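Side-chain contacts in protein (GYP1P) (Saccharomyces cerevisiae, PDB 1FKM), which accelerates GTP hydrolysis by Ypt/Rab GTPases such as Ypt1 and Ypt7, supplying an arginine finger and a glutamine finger in trans: residues R213-A216 with D217-N220; A333-L336 with I337-D341; T351-F354 with L355-P359; E374-I377 with W378-Y382. All blocks are in the same frame, centred on the assembly; numbering follows the deposited sequence. Where two conformers were deposited one is given.

Contact 1 of 4, residues R213-A216 with D217-N220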
loop_
_atom_site.group_PDB
_atom_site.type_symbol
_atom_site.label_atom_id
_atom_site.label_comp_id
_atom_site.label_asym_id
_atom_site.label_seq_id
_atom_site.Cartn_x
_atom_site.Cartn_y
_atom_site.Cartn_z
ATOM N N ARG A 213 12.051 14.861 -19.555
ATOM C CA ARG A 213 12.712 16.029 -18.976
ATOM C C ARG A 213 14.103 15.774 -18.399
ATOM O O ARG A 213 15.046 16.487 -18.727
ATOM C CB ARG A 213 11.839 16.623 -17.866
ATOM C CG ARG A 213 11.010 17.835 -18.254
ATOM C CD ARG A 213 9.985 18.146 -17.160
ATOM N NE ARG A 213 9.383 19.470 -17.300
ATOM C CZ ARG A 213 9.993 20.608 -16.982
ATOM N NH1 ARG A 213 11.229 20.593 -16.501
ATOM N NH2 ARG A 213 9.366 21.764 -17.146
ATOM N N ILE A 214 14.238 14.768 -17.539
ATOM C CA ILE A 214 15.535 14.513 -16.914
ATOM C C ILE A 214 16.447 13.493 -17.586
ATOM O O ILE A 214 17.629 13.413 -17.252
ATOM C CB ILE A 214 15.380 14.126 -15.418
ATOM C CG1 ILE A 214 15.007 12.649 -15.272
ATOM C CG2 ILE A 214 14.327 15.009 -14.771
ATOM C CD1 ILE A 214 13.636 12.299 -15.759
ATOM N N ASP A 215 15.915 12.706 -18.515
ATOM C CA ASP A 215 16.737 11.727 -19.222
ATOM C C ASP A 215 16.223 11.579 -20.650
ATOM O O ASP A 215 15.689 10.532 -21.027
ATOM C CB ASP A 215 16.706 10.366 -18.521
ATOM C CG ASP A 215 17.851 9.458 -18.962
ATOM O OD1 ASP A 215 18.414 9.688 -20.058
ATOM O OD2 ASP A 215 18.185 8.508 -18.220
ATOM N N ALA A 216 16.392 12.638 -21.436
ATOM C CA ALA A 216 15.943 12.664 -22.821
ATOM C C ALA A 216 16.513 11.513 -23.639
ATOM O O ALA A 216 15.847 10.994 -24.536
ATOM C CB ALA A 216 16.318 13.998 -23.461
ATOM N N ASP A 217 17.742 11.112 -23.330
ATOM C CA ASP A 217 18.376 10.020 -24.054
ATOM C C ASP A 217 17.642 8.697 -23.838
ATOM O O ASP A 217 17.461 7.925 -24.776
ATOM C CB ASP A 217 19.843 9.879 -23.634
ATOM C CG ASP A 217 20.690 11.061 -24.077
ATOM O OD1 ASP A 217 20.620 11.428 -25.268
ATOM O OD2 ASP A 217 21.426 11.621 -23.239
ATOM N N LEU A 218 17.230 8.426 -22.604
ATOM C CA LEU A 218 16.508 7.190 -22.333
ATOM C C LEU A 218 15.148 7.273 -23.015
ATOM O O LEU A 218 14.681 6.306 -23.617
ATOM C CB LEU A 218 16.328 6.982 -20.825
ATOM C CG LEU A 218 15.482 5.775 -20.413
ATOM C CD1 LEU A 218 16.095 4.490 -20.956
ATOM C CD2 LEU A 218 15.386 5.719 -18.890
ATOM N N TYR A 219 14.522 8.441 -22.924
ATOM C CA TYR A 219 13.221 8.661 -23.537
ATOM C C TYR A 219 13.307 8.390 -25.038
ATOM O O TYR A 219 12.466 7.692 -25.603
ATOM C CB TYR A 219 12.771 10.102 -23.309
ATOM C CG TYR A 219 11.355 10.371 -23.761
ATOM C CD1 TYR A 219 10.272 10.092 -22.929
ATOM C CD2 TYR A 219 11.095 10.890 -25.030
ATOM C CE1 TYR A 219 8.963 10.323 -23.350
ATOM C CE2 TYR A 219 9.791 11.122 -25.461
ATOM C CZ TYR A 219 8.731 10.838 -24.615
ATOM O OH TYR A 219 7.441 11.067 -25.034
ATOM N N ASN A 220 14.328 8.951 -25.679
ATOM C CA ASN A 220 14.532 8.765 -27.113
ATOM C C ASN A 220 14.812 7.301 -27.447
ATOM O O ASN A 220 14.390 6.806 -28.493
ATOM C CB ASN A 220 15.688 9.648 -27.602
ATOM C CG ASN A 220 15.374 11.137 -27.506
ATOM O OD1 ASN A 220 16.275 11.976 -27.542
ATOM N ND2 ASN A 220 14.092 11.469 -27.393
#
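The N-cap of helix 216-224 is formed by Asp215, whose carboxylate reaches forward to the first turn and accepts a hydrogen bond from the backbone of Leu218, with Asp215 OD1 3.1 Å from Leu218 N. The bond is reasonably straight at the hydrogen (153°), but the N-H reaches OD1 from above the carboxylate plane. CG of Asp215 stands opposite its own backbone N (chi1 -163°), which lays the carboxylate across the leucine side chain: Asp215 CG comes to 3.5 Å from Leu218 CB, and OD2 lies over the same methylene. OD2 probably bonds to Ser340 OG of helix 340-343, and two partners would restrict rotation of the carboxylate.

Such a cap gives an acceptor to a first-turn amide that the helix does not pair in the regular i to i+4 way, and the acid is placed where it would probably interact favourably with the helix dipole. Here it begins a new helix directly after helix 198-214, within the Rab-GAP TBC family region. Asp215 O receives Tyr219 N at 3.1 Å, and a weak second bond comes from Leu218 N, the capped amide. One residue on, Ala216 O accepts from Asn220 N at 2.8 Å. The Asn220 side chain lies close to that carbonyl without bonding to it, while the Tyr219 ring leads away to pack on Ser208 and Lys212 of helix 198-214.

Contact 2 of 4, residues A333-L336 with I337-D341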
loop_
_atom_site.group_PDB
_atom_site.type_symbol
_atom_site.label_atom_id
_atom_site.label_comp_id
_atom_site.label_asym_id
_atom_site.label_seq_id
_atom_site.Cartn_x
_atom_site.Cartn_y
_atom_site.Cartn_z
ATOM N N ALA A 333 9.969 7.560 -11.251
ATOM C CA ALA A 333 10.980 8.146 -12.126
ATOM C C ALA A 333 12.384 7.803 -11.616
ATOM O O ALA A 333 13.253 7.405 -12.393
ATOM C CB ALA A 333 10.796 9.667 -12.197
ATOM N N ALA A 334 12.603 7.948 -10.312
ATOM C CA ALA A 334 13.909 7.646 -9.730
ATOM C C ALA A 334 14.230 6.157 -9.858
ATOM O O ALA A 334 15.383 5.777 -10.081
ATOM C CB ALA A 334 13.944 8.074 -8.260
ATOM N N PHE A 335 13.204 5.320 -9.721
ATOM C CA PHE A 335 13.352 3.870 -9.829
ATOM C C PHE A 335 13.811 3.525 -11.245
ATOM O O PHE A 335 14.802 2.810 -11.436
ATOM C CB PHE A 335 12.008 3.187 -9.532
ATOM C CG PHE A 335 12.062 1.678 -9.545
ATOM C CD1 PHE A 335 12.947 0.987 -8.720
ATOM C CD2 PHE A 335 11.188 0.948 -10.343
ATOM C CE1 PHE A 335 12.953 -0.415 -8.688
ATOM C CE2 PHE A 335 11.188 -0.451 -10.314
ATOM C CZ PHE A 335 12.072 -1.127 -9.483
ATOM N N LEU A 336 13.085 4.046 -12.230
ATOM C CA LEU A 336 13.404 3.807 -13.632
ATOM C C LEU A 336 14.794 4.312 -14.000
ATOM O O LEU A 336 15.583 3.582 -14.596
ATOM C CB LEU A 336 12.376 4.491 -14.536
ATOM C CG LEU A 336 12.600 4.346 -16.049
ATOM C CD1 LEU A 336 12.551 2.865 -16.450
ATOM C CD2 LEU A 336 11.536 5.132 -16.792
ATOM N N ILE A 337 15.081 5.564 -13.651
ATOM C CA ILE A 337 16.366 6.173 -13.977
ATOM C C ILE A 337 17.546 5.383 -13.421
ATOM O O ILE A 337 18.645 5.426 -13.974
ATOM C CB ILE A 337 16.433 7.636 -13.469
ATOM C CG1 ILE A 337 15.349 8.473 -14.155
ATOM C CG2 ILE A 337 17.803 8.238 -13.754
ATOM C CD1 ILE A 337 15.412 8.463 -15.664
ATOM N N LYS A 338 17.320 4.658 -12.333
ATOM C CA LYS A 338 18.386 3.866 -11.739
ATOM C C LYS A 338 18.886 2.819 -12.737
ATOM O O LYS A 338 20.064 2.455 -12.727
ATOM C CB LYS A 338 17.888 3.171 -10.470
ATOM C CG LYS A 338 18.932 2.295 -9.799
ATOM C CD LYS A 338 18.406 1.693 -8.508
ATOM C CE LYS A 338 19.438 0.771 -7.866
ATOM N NZ LYS A 338 20.706 1.485 -7.548
ATOM N N TRP A 339 17.987 2.346 -13.596
ATOM C CA TRP A 339 18.327 1.333 -14.593
ATOM C C TRP A 339 18.671 1.943 -15.954
ATOM O O TRP A 339 18.945 1.220 -16.911
ATOM C CB TRP A 339 17.158 0.363 -14.771
ATOM C CG TRP A 339 16.556 -0.123 -13.482
ATOM C CD1 TRP A 339 15.277 0.081 -13.047
ATOM C CD2 TRP A 339 17.209 -0.886 -12.462
ATOM N NE1 TRP A 339 15.093 -0.505 -11.818
ATOM C CE2 TRP A 339 16.262 -1.105 -11.435
ATOM C CE3 TRP A 339 18.502 -1.406 -12.315
ATOM C CZ2 TRP A 339 16.567 -1.822 -10.276
ATOM C CZ3 TRP A 339 18.806 -2.120 -11.164
ATOM C CH2 TRP A 339 17.839 -2.320 -10.158
ATOM N N SER A 340 18.666 3.268 -16.032
ATOM C CA SER A 340 18.937 3.976 -17.284
ATOM C C SER A 340 20.077 3.423 -18.150
ATOM O O SER A 340 19.867 3.098 -19.318
ATOM C CB SER A 340 19.189 5.458 -17.001
ATOM O OG SER A 340 19.245 6.195 -18.210
ATOM N N ASP A 341 21.280 3.327 -17.592
ATOM C CA ASP A 341 22.418 2.823 -18.359
ATOM C C ASP A 341 22.158 1.426 -18.918
ATOM O O ASP A 341 22.457 1.145 -20.082
ATOM C CB ASP A 341 23.681 2.811 -17.493
ATOM C CG ASP A 341 24.063 4.194 -17.006
ATOM O OD1 ASP A 341 24.163 5.114 -17.844
ATOM O OD2 ASP A 341 24.268 4.364 -15.785
#
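Trp339 turns the edge of its indole toward the face of Phe335, one helical turn earlier, in a T-shaped pair whose planes stand at 82° with the phenyl and pyrrole centroids 5.0 Å apart. Trp339 NE1 sits above the phenyl ring, displaced toward its rim, and comes to 3.8 Å from Phe335 CE1. With chi1 at -46°, CG of Trp339 lies beside its own backbone N, carrying the indole back along the helix; Trp339 CD1 passes 3.2 Å from Phe335 O. This aromatic side is buried.

Toward Lys338 the packing is looser. Lys338 CB rests 3.3 Å from Phe335 O, and the chain runs out past an indole face, with CD 4.3 Å above the Trp339 ring, to Trp363 and the exposed side. The backbone also slackens: a straight bond from Ile337 N to Ala333 O is followed by a bent one from Lys338 N to Ala334 O and a weak one to Phe335 O, and Trp339 N reaches back only three residues, to Leu336 O.

Around this part of helix 324-338, Trp236 and Phe245 add rings beside Phe335, Phe354 of helix 348-355 meets Trp339 edge-to-face, Trp378 of helix 365-382 covers Ala334 and Ile337, and helix 198-214 packs against Ala333 and Leu336.

Contact 3 of 4, residues T351-F354 with L355-P359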
loop_
_atom_site.group_PDB
_atom_site.type_symbol
_atom_site.label_atom_id
_atom_site.label_comp_id
_atom_site.label_asym_id
_atom_site.label_seq_id
_atom_site.Cartn_x
_atom_site.Cartn_y
_atom_site.Cartn_z
ATOM N N THR A 351 13.622 -4.985 -22.674
ATOM C CA THR A 351 13.182 -3.888 -21.820
ATOM C C THR A 351 11.920 -4.233 -21.029
ATOM O O THR A 351 11.891 -4.088 -19.804
ATOM C CB THR A 351 12.929 -2.611 -22.658
ATOM O OG1 THR A 351 14.168 -2.147 -23.207
ATOM C CG2 THR A 351 12.334 -1.507 -21.798
ATOM N N ILE A 352 10.882 -4.692 -21.723
ATOM C CA ILE A 352 9.626 -5.044 -21.062
ATOM C C ILE A 352 9.843 -6.140 -20.026
ATOM O O ILE A 352 9.348 -6.050 -18.901
ATOM C CB ILE A 352 8.558 -5.520 -22.077
ATOM C CG1 ILE A 352 8.335 -4.441 -23.141
ATOM C CG2 ILE A 352 7.245 -5.818 -21.360
ATOM C CD1 ILE A 352 7.983 -3.070 -22.579
ATOM N N THR A 353 10.583 -7.176 -20.409
ATOM C CA THR A 353 10.874 -8.276 -19.502
ATOM C C THR A 353 11.579 -7.750 -18.250
ATOM O O THR A 353 11.218 -8.103 -17.128
ATOM C CB THR A 353 11.784 -9.328 -20.180
ATOM O OG1 THR A 353 11.090 -9.919 -21.283
ATOM C CG2 THR A 353 12.180 -10.418 -19.192
ATOM N N PHE A 354 12.579 -6.896 -18.455
ATOM C CA PHE A 354 13.355 -6.319 -17.357
ATOM C C PHE A 354 12.540 -5.440 -16.407
ATOM O O PHE A 354 12.616 -5.598 -15.190
ATOM C CB PHE A 354 14.521 -5.496 -17.914
ATOM C CG PHE A 354 15.425 -4.925 -16.853
ATOM C CD1 PHE A 354 16.465 -5.682 -16.324
ATOM C CD2 PHE A 354 15.228 -3.636 -16.371
ATOM C CE1 PHE A 354 17.298 -5.162 -15.331
ATOM C CE2 PHE A 354 16.055 -3.106 -15.376
ATOM C CZ PHE A 354 17.092 -3.871 -14.858
ATOM N N LEU A 355 11.768 -4.509 -16.959
ATOM C CA LEU A 355 10.977 -3.604 -16.135
ATOM C C LEU A 355 9.780 -4.246 -15.442
ATOM O O LEU A 355 9.216 -3.661 -14.516
ATOM C CB LEU A 355 10.528 -2.401 -16.966
ATOM C CG LEU A 355 11.710 -1.539 -17.420
ATOM C CD1 LEU A 355 11.230 -0.435 -18.344
ATOM C CD2 LEU A 355 12.425 -0.964 -16.194
ATOM N N GLN A 356 9.383 -5.436 -15.889
ATOM C CA GLN A 356 8.274 -6.143 -15.256
ATOM C C GLN A 356 8.858 -7.173 -14.294
ATOM O O GLN A 356 8.128 -7.895 -13.619
ATOM C CB GLN A 356 7.397 -6.847 -16.299
ATOM C CG GLN A 356 6.785 -5.910 -17.333
ATOM C CD GLN A 356 5.863 -6.631 -18.302
ATOM O OE1 GLN A 356 6.151 -7.746 -18.734
ATOM N NE2 GLN A 356 4.757 -5.990 -18.658
ATOM N N ASN A 357 10.185 -7.235 -14.238
ATOM C CA ASN A 357 10.880 -8.163 -13.352
ATOM C C ASN A 357 12.209 -7.560 -12.892
ATOM O O ASN A 357 13.265 -8.171 -13.055
ATOM C CB ASN A 357 11.137 -9.486 -14.079
ATOM C CG ASN A 357 9.857 -10.162 -14.526
ATOM O OD1 ASN A 357 9.057 -10.606 -13.703
ATOM N ND2 ASN A 357 9.654 -10.238 -15.838
ATOM N N PRO A 358 12.168 -6.351 -12.304
ATOM C CA PRO A 358 13.366 -5.655 -11.818
ATOM C C PRO A 358 14.130 -6.479 -10.783
ATOM O O PRO A 358 13.525 -7.180 -9.977
ATOM C CB PRO A 358 12.802 -4.374 -11.204
ATOM C CG PRO A 358 11.502 -4.181 -11.910
ATOM C CD PRO A 358 10.958 -5.574 -11.990
ATOM N N PRO A 359 15.470 -6.396 -10.792
ATOM C CA PRO A 359 16.323 -7.133 -9.851
ATOM C C PRO A 359 16.358 -6.462 -8.479
ATOM O O PRO A 359 17.383 -5.919 -8.065
ATOM C CB PRO A 359 17.680 -7.113 -10.544
ATOM C CG PRO A 359 17.675 -5.756 -11.196
ATOM C CD PRO A 359 16.286 -5.676 -11.788
#
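Asn357 folds its side-chain amide back onto the last turn of helix 348-355, where Asn357 ND2 donates to Thr353 O at 2.9 Å. The donor lies in the carbonyl plane on a lone pair of Thr353 O, although that oxygen is tilted 22° from the amide plane. The same carbonyl receives a weak, long bond from Gln356 N, which is also weakly bonded to Ile352 O. Leu355 N makes a straight bond to Thr351 O at 2.9 Å. Asn357 N reaches Phe354 O at 3.1 Å, from above the carbonyl plane.

Pro358 N also lies close to Phe354 O but has no hydrogen to give. The threonine hydroxyls are satisfied one turn back, Thr351 OG1 by Asp347 O and Thr353 OG1 by Gln349 O. Arg235 donates to Gln356 O. Weak bonds run from Gln356 NE2 to Gln231 O and from Trp236 NE1 to Leu355 O.

Ile352 CG2 lies alongside the Gln356 side chain, 3.5 Å from Gln356 CD, and Pro359 CD sits 3.7 Å from Phe354 CZ, the two side chains crossing at about a right angle. Bonds spanning three residues, a side-chain amide hydrogen-bonded to a last-turn carbonyl and a following Pro-Pro pair together make a helix C-terminus.

Contact 4 of 4, residues E374-I377 with W378-Y382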
loop_
_atom_site.group_PDB
_atom_site.type_symbol
_atom_site.label_atom_id
_atom_site.label_comp_id
_atom_site.label_asym_id
_atom_site.label_seq_id
_atom_site.Cartn_x
_atom_site.Cartn_y
_atom_site.Cartn_z
ATOM N N GLU A 374 15.934 10.237 -2.878
ATOM C CA GLU A 374 16.135 10.826 -4.195
ATOM C C GLU A 374 14.812 11.368 -4.740
ATOM O O GLU A 374 14.736 12.507 -5.204
ATOM C CB GLU A 374 16.722 9.776 -5.148
ATOM C CG GLU A 374 16.976 10.275 -6.561
ATOM C CD GLU A 374 17.869 9.333 -7.357
ATOM O OE1 GLU A 374 17.571 8.121 -7.393
ATOM O OE2 GLU A 374 18.866 9.808 -7.949
ATOM N N ALA A 375 13.762 10.557 -4.672
ATOM C CA ALA A 375 12.453 10.991 -5.150
ATOM C C ALA A 375 11.996 12.240 -4.401
ATOM O O ALA A 375 11.339 13.113 -4.974
ATOM C CB ALA A 375 11.417 9.867 -4.969
ATOM N N PHE A 376 12.316 12.317 -3.113
ATOM C CA PHE A 376 11.918 13.479 -2.320
ATOM C C PHE A 376 12.616 14.743 -2.813
ATOM O O PHE A 376 12.001 15.802 -2.932
ATOM C CB PHE A 376 12.246 13.281 -0.841
ATOM C CG PHE A 376 11.919 14.481 0.006
ATOM C CD1 PHE A 376 10.594 14.817 0.283
ATOM C CD2 PHE A 376 12.933 15.314 0.476
ATOM C CE1 PHE A 376 10.282 15.962 1.011
ATOM C CE2 PHE A 376 12.630 16.465 1.206
ATOM C CZ PHE A 376 11.299 16.788 1.472
ATOM N N ILE A 377 13.909 14.627 -3.083
ATOM C CA ILE A 377 14.678 15.764 -3.580
ATOM C C ILE A 377 14.149 16.191 -4.945
ATOM O O ILE A 377 13.968 17.380 -5.191
ATOM C CB ILE A 377 16.184 15.411 -3.689
ATOM C CG1 ILE A 377 16.780 15.310 -2.284
ATOM C CG2 ILE A 377 16.921 16.457 -4.528
ATOM C CD1 ILE A 377 18.143 14.657 -2.226
ATOM N N TRP A 378 13.889 15.231 -5.832
ATOM C CA TRP A 378 13.384 15.571 -7.163
ATOM C C TRP A 378 12.045 16.292 -7.067
ATOM O O TRP A 378 11.808 17.300 -7.748
ATOM C CB TRP A 378 13.228 14.310 -8.021
ATOM C CG TRP A 378 14.526 13.673 -8.386
ATOM C CD1 TRP A 378 15.764 13.978 -7.885
ATOM C CD2 TRP A 378 14.722 12.604 -9.315
ATOM N NE1 TRP A 378 16.716 13.160 -8.448
ATOM C CE2 TRP A 378 16.103 12.307 -9.329
ATOM C CE3 TRP A 378 13.862 11.864 -10.141
ATOM C CZ2 TRP A 378 16.647 11.301 -10.136
ATOM C CZ3 TRP A 378 14.405 10.862 -10.946
ATOM C CH2 TRP A 378 15.781 10.592 -10.935
ATOM N N GLN A 379 11.169 15.771 -6.216
ATOM C CA GLN A 379 9.862 16.377 -6.027
ATOM C C GLN A 379 9.988 17.794 -5.467
ATOM O O GLN A 379 9.265 18.696 -5.883
ATOM C CB GLN A 379 9.010 15.524 -5.079
ATOM C CG GLN A 379 7.744 16.226 -4.595
ATOM C CD GLN A 379 6.960 15.396 -3.597
ATOM O OE1 GLN A 379 6.091 14.618 -3.975
ATOM N NE2 GLN A 379 7.279 15.546 -2.316
ATOM N N SER A 380 10.908 17.982 -4.525
ATOM C CA SER A 380 11.107 19.291 -3.910
ATOM C C SER A 380 11.598 20.314 -4.928
ATOM O O SER A 380 11.207 21.480 -4.888
ATOM C CB SER A 380 12.107 19.190 -2.755
ATOM O OG SER A 380 11.643 18.298 -1.755
ATOM N N LEU A 381 12.458 19.872 -5.838
ATOM C CA LEU A 381 12.992 20.748 -6.868
ATOM C C LEU A 381 11.903 21.151 -7.844
ATOM O O LEU A 381 11.822 22.309 -8.253
ATOM C CB LEU A 381 14.127 20.049 -7.622
ATOM C CG LEU A 381 15.440 19.889 -6.851
ATOM C CD1 LEU A 381 16.379 18.955 -7.598
ATOM C CD2 LEU A 381 16.074 21.252 -6.665
ATOM N N TYR A 382 11.055 20.191 -8.201
ATOM C CA TYR A 382 9.985 20.442 -9.151
ATOM C C TYR A 382 8.936 21.413 -8.631
ATOM O O TYR A 382 8.358 22.174 -9.409
ATOM C CB TYR A 382 9.301 19.132 -9.548
ATOM C CG TYR A 382 8.663 19.202 -10.910
ATOM C CD1 TYR A 382 9.441 19.113 -12.064
ATOM C CD2 TYR A 382 7.288 19.399 -11.052
ATOM C CE1 TYR A 382 8.871 19.219 -13.328
ATOM C CE2 TYR A 382 6.705 19.508 -12.316
ATOM C CZ TYR A 382 7.505 19.417 -13.449
ATOM O OH TYR A 382 6.948 19.526 -14.704
HETATM O O HOH W 1 19.506 12.490 -7.356
#
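The Trp378 indole has the aliphatic part of Glu374 over one face, with Glu374 CG 3.3 Å above the plane, offset toward the rim, and 3.5 Å from Trp378 CE2. The backbone oxygen Glu374 O also lies over a face of this ring. The two side chains run the same way, one turn apart; the carboxylate is turned 51° from the ring, and Glu374 OE2 lies 3.5 Å from Trp378 CZ2. Near the plane, at the indole edge, lies the carbonyl carbon of Ile377. In the conformer of Ser380 described here, one of two, its OG sits over one face of the Phe376 ring, 3.6 Å from Phe376 CZ; that ring meets Trp31 edge-to-face.

With chi1 at -60°, this Ser380 OG stands beside its own backbone N and reaches Phe376 O at 2.8 Å. Ser380 N also donates to this carbonyl, at 2.9 Å, the two donors arriving from opposite faces of its plane. The other i to i+4 bonds of helix 365-382 are regular. Ile377 CG2 lies 4.0 Å from Leu381 CD1, while Gln379 NE2 is held by Glu260.

A water joins the first pair, donating to Glu374 OE2 and accepting from Trp378 NE1 at 3.1 Å. The acid and the indole N-H are thus linked through the water rather than by a direct hydrogen bond, consistent with methylenes packed on the aromatic face and a carboxylate that keeps at least one water.

All four contacts are local turns, following one another along the chain without nesting or crossing. Contact 1 joins the end of helix 198-214 to the start of helix 216-224. Contact 2, far later in sequence, closes the turn between helices 324-338 and 340-343, yet touches contact 1 through Asp215 and Ser340. Contact 3 ends helix 348-355 and lies against contact 2 through Phe354, Leu355 and the two prolines. Contact 4, on the final helix 365-382, lays Trp378 on Ala333, Ala334 and Ile337 of contact 2, and also touches contact 1, Tyr382 against Arg213. Contact 2 therefore touches the other three, whereas contacts 3 and 4, with centres about 25 Å apart, do not meet.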